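Local coordinates for putative glycoside hydrolase (Bacteroides ovatus, PDB 4ONZ), which is a putative glycoside hydrolase built as a beta-propeller, a fold shared by its clan of carbohydrate-active proteins, although its precise role is not established, at residues 19-24 / 91-96; 309-314 / 344-349; 122-127 / 132-137. One frame throughout, in Å; residues are numbered along the deposited sequence. Where two conformers were deposited one is given.

Contact 1 (19-24 / 91-96); sequences LRPEGV and DGIEMK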
loop_
_atom_site.group_PDB
_atom_site.type_symbol
_atom_site.label_atom_id
_atom_site.label_comp_id
_atom_site.label_asym_id
_atom_site.label_seq_id
_atom_site.Cartn_x
_atom_site.Cartn_y
_atom_site.Cartn_z
ATOM N N LEU A 19 5.432 13.153 -11.821
ATOM C CA LEU A 19 5.947 14.470 -11.453
ATOM C C LEU A 19 5.144 15.064 -10.296
ATOM O O LEU A 19 3.911 14.965 -10.268
ATOM C CB LEU A 19 5.891 15.410 -12.662
ATOM C CG LEU A 19 6.599 14.910 -13.925
ATOM C CD1 LEU A 19 6.407 15.904 -15.066
ATOM C CD2 LEU A 19 8.081 14.663 -13.666
ATOM N N ARG A 20 5.854 15.683 -9.351
ATOM C CA ARG A 20 5.226 16.332 -8.206
ATOM C C ARG A 20 4.637 17.666 -8.687
ATOM O O ARG A 20 5.387 18.488 -9.216
ATOM C CB ARG A 20 6.273 16.601 -7.121
ATOM C CG ARG A 20 6.995 15.360 -6.582
ATOM C CD ARG A 20 8.313 15.749 -5.925
ATOM N NE ARG A 20 9.041 14.625 -5.327
ATOM C CZ ARG A 20 9.861 13.805 -5.986
ATOM N NH1 ARG A 20 10.050 13.922 -7.300
ATOM N NH2 ARG A 20 10.473 12.833 -5.332
ATOM N N PRO A 21 3.309 17.885 -8.535
ATOM C CA PRO A 21 2.770 19.183 -8.971
ATOM C C PRO A 21 3.328 20.286 -8.077
ATOM O O PRO A 21 3.273 20.165 -6.849
ATOM C CB PRO A 21 1.252 19.034 -8.809
ATOM C CG PRO A 21 0.997 17.584 -8.570
ATOM C CD PRO A 21 2.255 17.013 -7.986
ATOM N N GLU A 22 3.863 21.345 -8.677
ATOM C CA GLU A 22 4.489 22.412 -7.897
ATOM C C GLU A 22 3.560 23.025 -6.840
ATOM O O GLU A 22 2.399 23.330 -7.106
ATOM C CB GLU A 22 5.058 23.515 -8.800
ATOM C CG GLU A 22 6.013 24.446 -8.058
ATOM C CD GLU A 22 6.668 25.486 -8.945
ATOM O OE1 GLU A 22 5.987 26.057 -9.816
ATOM O OE2 GLU A 22 7.870 25.751 -8.748
ATOM N N GLY A 23 4.102 23.168 -5.631
ATOM C CA GLY A 23 3.429 23.793 -4.503
ATOM C C GLY A 23 2.240 23.142 -3.844
ATOM O O GLY A 23 1.680 23.730 -2.929
ATOM N N VAL A 24 1.840 21.949 -4.275
ATOM C CA VAL A 24 0.640 21.320 -3.703
ATOM C C VAL A 24 0.926 20.380 -2.538
ATOM O O VAL A 24 0.027 20.084 -1.749
ATOM C CB VAL A 24 -0.174 20.528 -4.756
ATOM C CG1 VAL A 24 -0.424 21.383 -5.987
ATOM C CG2 VAL A 24 0.518 19.223 -5.145
ATOM N N ASP A 91 -10.018 16.501 -7.850
ATOM C CA ASP A 91 -8.890 16.590 -8.784
ATOM C C ASP A 91 -7.622 15.810 -8.390
ATOM O O ASP A 91 -6.634 15.827 -9.128
ATOM C CB ASP A 91 -8.531 18.080 -8.976
ATOM C CG ASP A 91 -8.146 18.792 -7.654
ATOM O OD1 ASP A 91 -8.123 18.146 -6.583
ATOM O OD2 ASP A 91 -7.855 20.014 -7.693
ATOM N N GLY A 92 -7.646 15.146 -7.237
ATOM C CA GLY A 92 -6.494 14.381 -6.758
ATOM C C GLY A 92 -5.536 15.193 -5.905
ATOM O O GLY A 92 -4.567 14.639 -5.379
ATOM N N ILE A 93 -5.831 16.489 -5.742
ATOM C CA ILE A 93 -4.977 17.436 -5.015
ATOM C C ILE A 93 -5.664 17.959 -3.752
ATOM O O ILE A 93 -5.138 17.810 -2.655
ATOM C CB ILE A 93 -4.604 18.632 -5.924
ATOM C CG1 ILE A 93 -4.054 18.135 -7.263
ATOM C CG2 ILE A 93 -3.611 19.555 -5.232
ATOM C CD1 ILE A 93 -2.844 17.235 -7.155
ATOM N N GLU A 94 -6.818 18.601 -3.920
ATOM C CA GLU A 94 -7.567 19.113 -2.777
ATOM C C GLU A 94 -8.253 17.942 -2.068
ATOM O O GLU A 94 -8.802 17.053 -2.706
ATOM C CB GLU A 94 -8.576 20.177 -3.209
ATOM C CG GLU A 94 -7.934 21.378 -3.888
ATOM C CD GLU A 94 -6.884 22.055 -3.022
ATOM O OE1 GLU A 94 -7.057 22.100 -1.787
ATOM O OE2 GLU A 94 -5.890 22.563 -3.584
HETATM N N MSE A 95 -8.183 17.941 -0.737
HETATM C CA MSE A 95 -8.733 16.856 0.069
HETATM C C MSE A 95 -9.781 17.326 1.043
HETATM O O MSE A 95 -9.578 18.307 1.752
HETATM C CB MSE A 95 -7.601 16.242 0.889
HETATM C CG MSE A 95 -6.457 15.650 0.064
HETATM SE SE MSE A 95 -6.973 13.951 -0.770
HETATM C CE MSE A 95 -5.893 14.049 -2.401
ATOM N N LYS A 96 -10.917 16.633 1.068
ATOM C CA LYS A 96 -11.991 16.900 2.025
ATOM C C LYS A 96 -11.976 15.695 2.962
ATOM O O LYS A 96 -12.271 14.574 2.535
ATOM C CB LYS A 96 -13.328 17.038 1.300
ATOM C CG LYS A 96 -14.534 17.301 2.193
ATOM C CD LYS A 96 -15.803 17.414 1.354
ATOM C CE LYS A 96 -17.065 17.408 2.204
ATOM N NZ LYS A 96 -17.078 18.492 3.224
#

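Contact 2 (309-314 / 344-349); sequences APFEKS and QVAVAV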
loop_
_atom_site.group_PDB
_atom_site.type_symbol
_atom_site.label_atom_id
_atom_site.label_comp_id
_atom_site.label_asym_id
_atom_site.label_seq_id
_atom_site.Cartn_x
_atom_site.Cartn_y
_atom_site.Cartn_z
ATOM N N ALA A 309 12.390 16.506 -2.732
ATOM C CA ALA A 309 11.814 17.782 -2.272
ATOM C C ALA A 309 11.836 18.011 -0.751
ATOM O O ALA A 309 11.867 17.050 0.027
ATOM C CB ALA A 309 10.398 17.916 -2.808
ATOM N N PRO A 310 11.809 19.294 -0.319
ATOM C CA PRO A 310 11.840 19.604 1.118
ATOM C C PRO A 310 10.746 18.916 1.940
ATOM O O PRO A 310 11.016 18.489 3.060
ATOM C CB PRO A 310 11.658 21.129 1.161
ATOM C CG PRO A 310 12.128 21.608 -0.170
ATOM C CD PRO A 310 11.757 20.522 -1.139
ATOM N N PHE A 311 9.540 18.776 1.381
ATOM C CA PHE A 311 8.424 18.157 2.114
ATOM C C PHE A 311 8.602 16.650 2.352
ATOM O O PHE A 311 7.868 16.051 3.125
ATOM C CB PHE A 311 7.072 18.446 1.430
ATOM C CG PHE A 311 6.933 17.833 0.072
ATOM C CD1 PHE A 311 6.450 16.539 -0.064
ATOM C CD2 PHE A 311 7.276 18.544 -1.074
ATOM C CE1 PHE A 311 6.325 15.958 -1.310
ATOM C CE2 PHE A 311 7.152 17.963 -2.330
ATOM C CZ PHE A 311 6.675 16.667 -2.446
ATOM N N GLU A 312 9.593 16.044 1.704
ATOM C CA GLU A 312 9.882 14.627 1.888
ATOM C C GLU A 312 10.980 14.410 2.931
ATOM O O GLU A 312 11.344 13.269 3.200
ATOM C CB GLU A 312 10.299 14.028 0.547
ATOM C CG GLU A 312 9.189 14.133 -0.494
ATOM C CD GLU A 312 9.638 13.935 -1.929
ATOM O OE1 GLU A 312 10.845 14.036 -2.219
ATOM O OE2 GLU A 312 8.764 13.715 -2.793
ATOM N N LYS A 313 11.463 15.513 3.516
ATOM C CA LYS A 313 12.551 15.503 4.495
ATOM C C LYS A 313 12.090 16.065 5.836
ATOM O O LYS A 313 11.087 16.772 5.908
ATOM C CB LYS A 313 13.707 16.366 3.988
ATOM C CG LYS A 313 14.300 15.919 2.665
ATOM C CD LYS A 313 15.333 16.915 2.156
ATOM C CE LYS A 313 16.046 16.388 0.924
ATOM N NZ LYS A 313 15.080 16.017 -0.145
ATOM N N SER A 314 12.840 15.755 6.892
ATOM C CA SER A 314 12.542 16.246 8.241
ATOM C C SER A 314 13.767 16.072 9.151
ATOM O O SER A 314 14.835 15.655 8.699
ATOM C CB SER A 314 11.361 15.485 8.845
ATOM O OG SER A 314 11.762 14.198 9.278
ATOM N N GLN A 344 3.573 12.643 6.409
ATOM C CA GLN A 344 2.523 13.289 5.619
ATOM C C GLN A 344 2.175 12.492 4.361
ATOM O O GLN A 344 2.816 11.485 4.068
ATOM C CB GLN A 344 2.988 14.703 5.265
ATOM C CG GLN A 344 3.133 15.609 6.483
ATOM C CD GLN A 344 4.060 16.782 6.231
ATOM O OE1 GLN A 344 5.120 16.630 5.612
ATOM N NE2 GLN A 344 3.678 17.957 6.722
ATOM N N VAL A 345 1.131 12.914 3.647
ATOM C CA VAL A 345 0.777 12.279 2.375
ATOM C C VAL A 345 1.060 13.255 1.245
ATOM O O VAL A 345 0.727 14.445 1.333
ATOM C CB VAL A 345 -0.693 11.839 2.296
ATOM C CG1 VAL A 345 -1.031 11.301 0.903
ATOM C CG2 VAL A 345 -1.010 10.787 3.355
ATOM N N ALA A 346 1.698 12.747 0.195
ATOM C CA ALA A 346 2.005 13.539 -0.988
ATOM C C ALA A 346 1.524 12.827 -2.242
ATOM O O ALA A 346 1.222 11.622 -2.225
ATOM C CB ALA A 346 3.493 13.836 -1.075
ATOM N N VAL A 347 1.474 13.583 -3.334
ATOM C CA VAL A 347 1.001 13.066 -4.608
ATOM C C VAL A 347 1.962 13.417 -5.744
ATOM O O VAL A 347 2.612 14.474 -5.723
ATOM C CB VAL A 347 -0.420 13.611 -4.931
ATOM C CG1 VAL A 347 -0.394 15.115 -5.187
ATOM C CG2 VAL A 347 -1.027 12.897 -6.127
ATOM N N ALA A 348 2.060 12.510 -6.716
ATOM C CA ALA A 348 2.835 12.723 -7.949
ATOM C C ALA A 348 1.968 12.170 -9.071
ATOM O O ALA A 348 1.195 11.224 -8.865
ATOM C CB ALA A 348 4.197 12.045 -7.901
ATOM N N VAL A 349 2.095 12.750 -10.254
ATOM C CA VAL A 349 1.174 12.462 -11.357
ATOM C C VAL A 349 1.884 12.093 -12.654
ATOM O O VAL A 349 2.898 12.690 -12.994
ATOM C CB VAL A 349 0.302 13.714 -11.615
ATOM C CG1 VAL A 349 -0.777 13.435 -12.657
ATOM C CG2 VAL A 349 -0.312 14.202 -10.305
#

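Contact 3 (122-127 / 132-137); sequences PRVAMT and YVMLYT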
loop_
_atom_site.group_PDB
_atom_site.type_symbol
_atom_site.label_atom_id
_atom_site.label_comp_id
_atom_site.label_asym_id
_atom_site.label_seq_id
_atom_site.Cartn_x
_atom_site.Cartn_y
_atom_site.Cartn_z
ATOM N N PRO A 122 -2.820 0.676 4.696
ATOM C CA PRO A 122 -3.790 0.066 3.814
ATOM C C PRO A 122 -3.407 0.099 2.334
ATOM O O PRO A 122 -2.691 0.996 1.878
ATOM C CB PRO A 122 -5.028 0.943 4.016
ATOM C CG PRO A 122 -4.466 2.286 4.327
ATOM C CD PRO A 122 -3.271 1.992 5.186
ATOM N N ARG A 123 -3.890 -0.891 1.603
ATOM C CA ARG A 123 -3.816 -0.916 0.151
ATOM C C ARG A 123 -5.211 -1.320 -0.267
ATOM O O ARG A 123 -5.767 -2.271 0.284
ATOM C CB ARG A 123 -2.767 -1.897 -0.346
ATOM C CG ARG A 123 -1.355 -1.407 -0.068
ATOM C CD ARG A 123 -0.342 -2.525 -0.073
ATOM N NE ARG A 123 1.008 -2.000 0.140
ATOM C CZ ARG A 123 1.503 -1.608 1.318
ATOM N NH1 ARG A 123 0.787 -1.689 2.432
ATOM N NH2 ARG A 123 2.751 -1.148 1.388
ATOM N N VAL A 124 -5.786 -0.589 -1.209
ATOM C CA VAL A 124 -7.158 -0.832 -1.633
ATOM C C VAL A 124 -7.324 -1.046 -3.135
ATOM O O VAL A 124 -6.721 -0.356 -3.949
ATOM C CB VAL A 124 -8.064 0.335 -1.182
ATOM C CG1 VAL A 124 -9.483 0.191 -1.747
ATOM C CG2 VAL A 124 -8.095 0.406 0.334
ATOM N N ALA A 125 -8.144 -2.030 -3.477
ATOM C CA ALA A 125 -8.510 -2.315 -4.844
ATOM C C ALA A 125 -10.021 -2.608 -4.873
ATOM O O ALA A 125 -10.627 -2.927 -3.837
ATOM C CB ALA A 125 -7.714 -3.478 -5.386
HETATM N N MSE A 126 -10.615 -2.496 -6.055
HETATM C CA MSE A 126 -12.061 -2.660 -6.225
HETATM C C MSE A 126 -12.431 -3.702 -7.255
HETATM O O MSE A 126 -11.865 -3.720 -8.345
HETATM C CB MSE A 126 -12.552 -1.278 -6.674
HETATM C CG MSE A 126 -14.076 -1.162 -6.659
HETATM SE SE MSE A 126 -14.690 0.234 -7.916
HETATM C CE MSE A 126 -14.253 -0.582 -9.646
ATOM N N THR A 127 -13.385 -4.577 -6.931
ATOM C CA THR A 127 -13.866 -5.564 -7.899
ATOM C C THR A 127 -14.729 -4.872 -8.953
ATOM O O THR A 127 -15.246 -3.778 -8.725
ATOM C CB THR A 127 -14.762 -6.660 -7.270
ATOM O OG1 THR A 127 -15.958 -6.075 -6.720
ATOM C CG2 THR A 127 -14.019 -7.438 -6.189
ATOM N N TYR A 132 -14.902 -2.874 -2.495
ATOM C CA TYR A 132 -13.557 -2.389 -2.222
ATOM C C TYR A 132 -12.958 -3.300 -1.188
ATOM O O TYR A 132 -13.570 -3.549 -0.150
ATOM C CB TYR A 132 -13.572 -0.947 -1.720
ATOM C CG TYR A 132 -14.058 0.024 -2.773
ATOM C CD1 TYR A 132 -13.167 0.617 -3.666
ATOM C CD2 TYR A 132 -15.407 0.344 -2.878
ATOM C CE1 TYR A 132 -13.609 1.513 -4.639
ATOM C CE2 TYR A 132 -15.857 1.234 -3.848
ATOM C CZ TYR A 132 -14.960 1.812 -4.724
ATOM O OH TYR A 132 -15.393 2.701 -5.690
ATOM N N VAL A 133 -11.775 -3.820 -1.497
ATOM C CA VAL A 133 -11.060 -4.737 -0.616
ATOM C C VAL A 133 -9.809 -4.049 -0.097
ATOM O O VAL A 133 -8.989 -3.570 -0.890
ATOM C CB VAL A 133 -10.658 -6.031 -1.359
ATOM C CG1 VAL A 133 -9.977 -7.000 -0.397
ATOM C CG2 VAL A 133 -11.888 -6.698 -1.960
HETATM N N MSE A 134 -9.665 -4.011 1.228
HETATM C CA MSE A 134 -8.508 -3.412 1.860
HETATM C C MSE A 134 -7.669 -4.469 2.516
HETATM O O MSE A 134 -8.168 -5.282 3.303
HETATM C CB MSE A 134 -8.905 -2.388 2.914
HETATM C CG MSE A 134 -7.690 -1.789 3.629
HETATM SE SE MSE A 134 -8.300 -0.719 5.150
HETATM C CE MSE A 134 -9.121 0.786 4.214
ATOM N N LEU A 135 -6.388 -4.472 2.155
ATOM C CA LEU A 135 -5.366 -5.285 2.807
ATOM C C LEU A 135 -4.589 -4.287 3.654
ATOM O O LEU A 135 -4.107 -3.276 3.128
ATOM C CB LEU A 135 -4.437 -5.964 1.807
ATOM C CG LEU A 135 -4.858 -7.323 1.237
ATOM C CD1 LEU A 135 -4.669 -8.428 2.258
ATOM C CD2 LEU A 135 -6.294 -7.304 0.743
ATOM N N TYR A 136 -4.492 -4.566 4.948
ATOM C CA TYR A 136 -3.827 -3.698 5.897
ATOM C C TYR A 136 -3.117 -4.526 6.976
ATOM O O TYR A 136 -3.212 -5.746 7.017
ATOM C CB TYR A 136 -4.852 -2.725 6.538
ATOM C CG TYR A 136 -5.874 -3.373 7.455
ATOM C CD1 TYR A 136 -7.030 -3.972 6.948
ATOM C CD2 TYR A 136 -5.691 -3.385 8.830
ATOM C CE1 TYR A 136 -7.961 -4.566 7.801
ATOM C CE2 TYR A 136 -6.624 -3.957 9.683
ATOM C CZ TYR A 136 -7.751 -4.554 9.166
ATOM O OH TYR A 136 -8.670 -5.132 10.022
ATOM N N THR A 137 -2.395 -3.851 7.852
ATOM C CA THR A 137 -1.686 -4.535 8.919
ATOM C C THR A 137 -2.420 -4.349 10.240
ATOM O O THR A 137 -2.683 -3.213 10.636
ATOM C CB THR A 137 -0.279 -3.938 9.080
ATOM O OG1 THR A 137 0.394 -3.956 7.819
ATOM C CG2 THR A 137 0.535 -4.703 10.122
HETATM O O HOH W 1 -1.386 -4.062 2.779
HETATM O O HOH W 2 -6.287 -4.347 -1.418
#

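Contact 1 (19-24 / 91-96)
Ile93 reaches across to Pro21 and Val24 with two different branches, each set against its partner in its own way. Its CG2 methyl is seated on the branch carbon of Val24, with Ile93 CG2 to Val24 CB at 3.6 Å. The two valine methyls flank that point, and Val24 CG1 lies 3.8 Å from Ile93 CG2. The two side chains cross at about a right angle, so the methyl meets the valine at its fork. With Pro21 the geometry differs: the side chains slide past one another in opposite directions, and the touch is a looser one between Ile93 CD1 and Pro21 CG at 4.1 Å. Having CG1 beside the backbone N and CG2 anti to it (chi1 -51°) lets the isoleucine serve both partners.

The contact brings the N-terminal segment, which pairs with strand 344-350 through Leu19 and Val349, up to the loop between strands 82-89 and 96-97 of the first four-stranded sheet. Such an N-terminal addition to the last sheet is consistent with the velcro-like ring closure known from beta-propellers.

Each side is shaped by a turn. Pro21 to Val24 form a type II beta turn with Gly23 at positive phi, though its Val24 N to Pro21 O bond is weak at 3.4 Å. In the other segment, Asp91 forms an Asx motif: OD1 accepts from Ile93 N at 3.0 Å (the Asx turn) and from Glu94 N at 3.0 Å. Glu94 N uses the syn lone pair, whereas Ile93 N comes from above the carboxylate, 56° out of its plane. The two bonds to OD1 pin the backbone at Ile93 and Glu94, from which the isoleucine side chain points toward 19-24, while Val347 of strand 344-350 also touches that side chain.

Contact 2 (309-314 / 344-349)
Phe311 leans from a short 3-10 turn, residues 310-312, onto Ala346 in strand 344-350 of a three-stranded antiparallel sheet in the propeller. The tight part is confined to two ring atoms: Phe311 CE1 lies 3.5 Å from Ala346 CB, with Phe311 CD1 a little further off at 4.1 Å. The methyl approaches the ring obliquely. Phe311 CG sits between the backbone N and the carbonyl carbon (chi1 65°), and this torsion swings the ring off the turn toward the strand. Tyr338 of strand 333-340 and Asn25 both touch Phe311 and Ala346, so the packing extends beyond the pair itself.

Away from the strand the turn ties itself together. Glu312 N donates to Ala309 O at 3.0 Å, and Glu312 OE1 in return accepts a hydrogen bond from Ala309 N at 3.0 Å, met from above the carboxylate plane. Pro310, on this side, lies exposed on the surface of the chain.

The contact is much looser near Gln344. Its chain, extended beyond CG and resting on Pro26 and Ser29, brings an amide oxygen toward the turn without bonding to it. Phe311 O, buried here, has no hydrogen-bond partner in the model; the atom facing it is another acceptor, Gln344 OE1, 3.8 Å from Phe311 O.

Contact 3 (122-127 / 132-137)
Arg123 and Leu135 exchange two backbone hydrogen bonds, and Ala125 and Val133 exchange two more, making this a regular antiparallel beta hairpin. Arg123 N reaches Leu135 O at 2.8 Å, and Leu135 N returns to Arg123 O at 3.0 Å. In the second pair Ala125 N lies 3.1 Å from Val133 O, while Val133 N meets Ala125 O at 2.8 Å in an almost straight bond (173° at the hydrogen).

Several of the carbonyls do double duty. One water donates to both Arg123 O, at 2.7 Å, and Val133 O, at 2.9 Å, so each oxygen has a strand donor and a water donor. A second water accepts a hydrogen bond from Arg123 NH1 and donates a weak one to Leu135 O. The rest of the guanidinium is held outside the hairpin: NE donates to Gly249 O and NH2 to Cys248 O, fixing the plane of this buried group from two atoms.

The apolar packing runs along the face of Val124, Met126, Tyr132 and Met134, joined by Pro122. Met126, a selenomethionine, lies alongside Tyr132 and points the same way, laying CG over one ring face 3.6 Å from the centroid of the Tyr132 ring, a CH-pi contact only 20° off the normal. Its SE follows obliquely toward the phenol end, completing a Met-aromatic contact. The buried Tyr132 OH is satisfied by Val58 O. Val124 sets CG1 at the edge of the same ring and CG2 against Met134 CB, and Pro122 CB extends the row onto Met134 CG.

Within its four-stranded sheet, strand 132-139 continues into pairing with 144-151, whereas 118-126 lies at one side, where Met126 has a backbone hydrogen bond to Ile193 of strand 190-193; Pro122, Val124 and Tyr132 pack on strand 50-59.

Contacts 1 and 2 form one continuous region, their centres 11 Å apart. Segment 19-24 touches both partners of contact 2: Arg20 NE makes a 2.7 Å salt bridge to Glu312 OE2, and Pro21 CD packs 3.4 Å from Val347 O. Contact 3 stands apart near the middle of the chain, its centre about 23 Å from the centre of either other contact; its nearest atoms are about 9 Å from those of contact 2 and about 13 Å from those of contact 1. A long, weak ion pair from Arg123 to Glu325 leads toward the sheet that holds 344-349.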